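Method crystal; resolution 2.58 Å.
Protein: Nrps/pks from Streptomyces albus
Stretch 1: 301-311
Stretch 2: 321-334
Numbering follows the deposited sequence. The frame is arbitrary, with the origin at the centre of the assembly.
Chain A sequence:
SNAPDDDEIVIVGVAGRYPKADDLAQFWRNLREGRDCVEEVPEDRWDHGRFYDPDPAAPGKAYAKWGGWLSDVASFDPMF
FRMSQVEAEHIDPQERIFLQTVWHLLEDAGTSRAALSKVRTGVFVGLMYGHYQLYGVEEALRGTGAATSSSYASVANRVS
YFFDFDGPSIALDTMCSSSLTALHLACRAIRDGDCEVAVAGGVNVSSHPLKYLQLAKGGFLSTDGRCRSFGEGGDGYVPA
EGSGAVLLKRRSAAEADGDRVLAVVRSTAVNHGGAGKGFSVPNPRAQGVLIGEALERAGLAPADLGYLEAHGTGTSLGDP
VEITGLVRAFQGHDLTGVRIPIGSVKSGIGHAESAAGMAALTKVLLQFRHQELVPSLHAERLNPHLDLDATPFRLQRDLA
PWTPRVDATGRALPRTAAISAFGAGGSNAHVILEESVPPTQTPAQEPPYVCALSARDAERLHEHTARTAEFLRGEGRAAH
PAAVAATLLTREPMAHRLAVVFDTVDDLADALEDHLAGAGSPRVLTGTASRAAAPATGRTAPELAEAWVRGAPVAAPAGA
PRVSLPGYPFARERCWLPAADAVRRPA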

# COMPACT_ATOMS: atom_id res chain seq x y z
N ALA A 301 21.56 -21.94 1.03
CA ALA A 301 22.29 -22.14 -0.19
C ALA A 301 21.34 -22.76 -1.15
O ALA A 301 20.46 -23.53 -0.74
CB ALA A 301 23.43 -23.11 0.05
N PRO A 302 21.51 -22.46 -2.43
CA PRO A 302 20.72 -23.10 -3.45
C PRO A 302 20.68 -24.61 -3.31
O PRO A 302 19.70 -25.24 -3.65
CB PRO A 302 21.43 -22.68 -4.73
CG PRO A 302 21.95 -21.33 -4.44
CD PRO A 302 22.19 -21.26 -2.95
N ALA A 303 21.74 -25.21 -2.83
CA ALA A 303 21.77 -26.67 -2.71
C ALA A 303 20.71 -27.21 -1.72
O ALA A 303 20.27 -28.36 -1.80
CB ALA A 303 23.17 -27.11 -2.29
N ASP A 304 20.32 -26.35 -0.79
CA ASP A 304 19.35 -26.71 0.23
C ASP A 304 17.93 -26.37 -0.17
O ASP A 304 17.05 -26.60 0.61
CB ASP A 304 19.65 -25.95 1.54
CG ASP A 304 21.07 -26.16 2.06
OD1 ASP A 304 21.63 -27.27 1.87
OD2 ASP A 304 21.59 -25.19 2.68
N LEU A 305 17.70 -25.81 -1.34
CA LEU A 305 16.38 -25.37 -1.71
C LEU A 305 15.57 -26.51 -2.28
O LEU A 305 15.99 -27.12 -3.22
CB LEU A 305 16.52 -24.30 -2.74
CG LEU A 305 15.30 -23.52 -3.13
CD1 LEU A 305 14.65 -22.90 -1.90
CD2 LEU A 305 15.78 -22.44 -4.06
N GLY A 306 14.42 -26.80 -1.70
CA GLY A 306 13.60 -27.94 -2.15
C GLY A 306 12.64 -27.74 -3.30
O GLY A 306 12.28 -28.69 -3.98
N TYR A 307 12.21 -26.51 -3.53
CA TYR A 307 11.19 -26.21 -4.54
C TYR A 307 11.15 -24.74 -4.78
O TYR A 307 11.36 -23.96 -3.88
CB TYR A 307 9.79 -26.68 -4.10
CG TYR A 307 8.72 -26.43 -5.11
CD1 TYR A 307 8.52 -27.28 -6.17
CD2 TYR A 307 7.89 -25.36 -4.99
CE1 TYR A 307 7.53 -27.06 -7.10
CE2 TYR A 307 6.92 -25.10 -5.92
CZ TYR A 307 6.75 -25.95 -6.97
OH TYR A 307 5.76 -25.65 -7.88
N LEU A 308 10.87 -24.37 -6.02
CA LEU A 308 10.81 -22.96 -6.46
C LEU A 308 9.46 -22.74 -7.14
O LEU A 308 9.20 -23.28 -8.21
CB LEU A 308 11.94 -22.67 -7.44
CG LEU A 308 12.32 -21.23 -7.86
CD1 LEU A 308 11.31 -20.51 -8.73
CD2 LEU A 308 12.58 -20.38 -6.65
N GLU A 309 8.58 -22.00 -6.46
CA GLU A 309 7.27 -21.63 -6.97
C GLU A 309 7.50 -20.36 -7.69
O GLU A 309 7.74 -19.29 -7.08
CB GLU A 309 6.27 -21.41 -5.83
CG GLU A 309 4.95 -20.81 -6.25
CD GLU A 309 4.13 -21.66 -7.24
OE1 GLU A 309 4.28 -22.92 -7.34
OE2 GLU A 309 3.28 -21.04 -7.93
N ALA A 310 7.46 -20.48 -9.00
CA ALA A 310 7.96 -19.40 -9.86
C ALA A 310 6.85 -18.44 -10.20
O ALA A 310 5.66 -18.78 -10.13
CB ALA A 310 8.52 -19.98 -11.12
N HIS A 311 7.24 -17.25 -10.62
CA HIS A 311 6.29 -16.32 -11.15
C HIS A 311 5.50 -16.92 -12.29
O HIS A 311 4.27 -16.94 -12.25
CB HIS A 311 6.97 -15.04 -11.57
CG HIS A 311 6.02 -13.98 -11.96
ND1 HIS A 311 4.98 -13.60 -11.15
CD2 HIS A 311 5.94 -13.23 -13.08
CE1 HIS A 311 4.29 -12.65 -11.75
NE2 HIS A 311 4.86 -12.40 -12.93
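Stretch 2 (321-334) VEITGLVRAFQGHD

After Ala-301, stretch 1 makes a short 3-10 segment, Pro-302 to Asp-304, and passes through Leu-308 and Glu-309 as a strand. In stretch 2, Val-321 to Ala-329 are helical, continuing a helix begun earlier, and a type II beta turn spans Phe-330 to His-333. The two run in opposite senses: Pro-302 lies nearest Phe-330 (CA to CA 6.8 Å), whereas His-311 lies nearest Glu-322 (CA to CA 7.6 Å). Gly-332, at phi 86°, suits the turn because a CB there would jam against the preceding carbonyl oxygen.

Pro-302, buried and rigid, offers its ring to two aromatic faces. Its CB stands 3.9 Å from the centroid of the Phe-330 ring, almost on the ring normal, and its CD lies 3.4 Å from ND1 of His-333, over that ring's face. Leu-305 CD2 adds an apolar contact 4.3 Å from Phe-330 CZ. Midway, Leu-308 CG meets Leu-326 CD2 at 4.1 Å, a packing of two branched apolar side chains. At the far end Glu-322, extended with chi1 and chi2 both t, reaches the backbone: His-311 N donates a hydrogen bond to Glu-322 OE2 at 2.6 Å. The small Ala-310 fits beside this carboxylate, its CB 3.2 Å from Glu-322 OE2.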

# COMPACT_ATOMS: atom_id res chain seq x y z
N VAL A 321 13.30 -14.78 -19.05
CA VAL A 321 13.88 -13.79 -18.16
C VAL A 321 13.91 -14.30 -16.72
O VAL A 321 14.88 -14.08 -16.02
CB VAL A 321 13.14 -12.44 -18.26
CG1 VAL A 321 13.45 -11.51 -17.09
CG2 VAL A 321 13.49 -11.79 -19.59
N GLU A 322 12.86 -14.99 -16.30
CA GLU A 322 12.81 -15.52 -14.95
C GLU A 322 13.93 -16.54 -14.74
O GLU A 322 14.62 -16.55 -13.72
CB GLU A 322 11.46 -16.15 -14.65
CG GLU A 322 11.34 -16.65 -13.22
CD GLU A 322 9.89 -16.88 -12.74
OE1 GLU A 322 8.93 -16.91 -13.56
OE2 GLU A 322 9.71 -17.04 -11.48
N ILE A 323 14.15 -17.37 -15.74
CA ILE A 323 15.21 -18.33 -15.61
C ILE A 323 16.59 -17.67 -15.56
O ILE A 323 17.47 -18.06 -14.78
CB ILE A 323 15.15 -19.40 -16.71
CG1 ILE A 323 13.80 -20.10 -16.69
CG2 ILE A 323 16.21 -20.43 -16.47
CD1 ILE A 323 13.44 -20.76 -15.37
N THR A 324 16.79 -16.66 -16.37
CA THR A 324 18.05 -15.96 -16.35
C THR A 324 18.28 -15.29 -15.01
O THR A 324 19.39 -15.29 -14.54
CB THR A 324 18.02 -14.88 -17.40
OG1 THR A 324 17.70 -15.49 -18.64
CG2 THR A 324 19.36 -14.17 -17.47
N GLY A 325 17.24 -14.72 -14.41
CA GLY A 325 17.36 -14.11 -13.08
C GLY A 325 17.84 -15.13 -12.06
O GLY A 325 18.74 -14.85 -11.27
N LEU A 326 17.24 -16.32 -12.09
CA LEU A 326 17.59 -17.37 -11.18
C LEU A 326 19.04 -17.77 -11.36
O LEU A 326 19.78 -17.84 -10.37
CB LEU A 326 16.70 -18.58 -11.40
CG LEU A 326 15.26 -18.45 -10.89
CD1 LEU A 326 14.40 -19.49 -11.55
CD2 LEU A 326 15.17 -18.65 -9.40
N VAL A 327 19.46 -18.01 -12.59
CA VAL A 327 20.87 -18.33 -12.88
C VAL A 327 21.75 -17.21 -12.39
O VAL A 327 22.78 -17.45 -11.85
CB VAL A 327 21.15 -18.53 -14.38
CG1 VAL A 327 22.66 -18.57 -14.67
CG2 VAL A 327 20.45 -19.79 -14.93
N ARG A 328 21.35 -15.98 -12.53
CA ARG A 328 22.14 -14.90 -11.99
C ARG A 328 22.24 -14.93 -10.49
O ARG A 328 23.26 -14.55 -9.94
CB ARG A 328 21.59 -13.54 -12.42
CG ARG A 328 21.75 -13.28 -13.90
CD ARG A 328 21.48 -11.84 -14.30
NE ARG A 328 22.26 -10.95 -13.44
CZ ARG A 328 23.31 -10.23 -13.84
NH1 ARG A 328 23.69 -10.25 -15.11
NH2 ARG A 328 23.96 -9.47 -12.96
N ALA A 329 21.19 -15.36 -9.81
CA ALA A 329 21.22 -15.35 -8.36
C ALA A 329 22.09 -16.46 -7.81
O ALA A 329 22.72 -16.31 -6.77
CB ALA A 329 19.81 -15.46 -7.81
N PHE A 330 22.10 -17.59 -8.53
CA PHE A 330 22.91 -18.77 -8.17
C PHE A 330 24.38 -18.75 -8.63
O PHE A 330 25.13 -19.71 -8.39
CB PHE A 330 22.25 -19.98 -8.78
CG PHE A 330 20.95 -20.32 -8.17
CD1 PHE A 330 20.35 -19.48 -7.23
CD2 PHE A 330 20.31 -21.48 -8.54
CE1 PHE A 330 19.16 -19.82 -6.68
CE2 PHE A 330 19.11 -21.83 -7.97
CZ PHE A 330 18.52 -20.99 -7.05
N GLN A 331 24.76 -17.68 -9.31
CA GLN A 331 26.14 -17.44 -9.70
C GLN A 331 26.92 -17.17 -8.39
O GLN A 331 26.45 -16.42 -7.52
CB GLN A 331 26.19 -16.23 -10.64
CG GLN A 331 27.25 -16.22 -11.72
CD GLN A 331 27.40 -14.82 -12.31
OE1 GLN A 331 26.44 -14.02 -12.31
NE2 GLN A 331 28.61 -14.49 -12.81
N GLY A 332 28.10 -17.76 -8.26
CA GLY A 332 28.86 -17.62 -7.02
C GLY A 332 28.46 -18.64 -5.97
O GLY A 332 28.68 -18.43 -4.79
N HIS A 333 27.87 -19.74 -6.41
CA HIS A 333 27.47 -20.83 -5.55
C HIS A 333 27.85 -22.06 -6.34
O HIS A 333 27.74 -22.06 -7.55
CB HIS A 333 25.95 -20.87 -5.30
CG HIS A 333 25.45 -19.77 -4.43
ND1 HIS A 333 25.26 -19.92 -3.08
CD2 HIS A 333 25.09 -18.50 -4.73
CE1 HIS A 333 24.79 -18.79 -2.58
NE2 HIS A 333 24.70 -17.90 -3.55
N ASP A 334 28.32 -23.08 -5.63
CA ASP A 334 28.65 -24.37 -6.23
C ASP A 334 27.38 -25.21 -6.36
O ASP A 334 26.75 -25.54 -5.36
CB ASP A 334 29.67 -25.10 -5.36
CG ASP A 334 29.91 -26.53 -5.80
OD1 ASP A 334 29.65 -26.86 -6.98
OD2 ASP A 334 30.37 -27.32 -4.95
O HOH W 1 24.93 -24.12 -3.24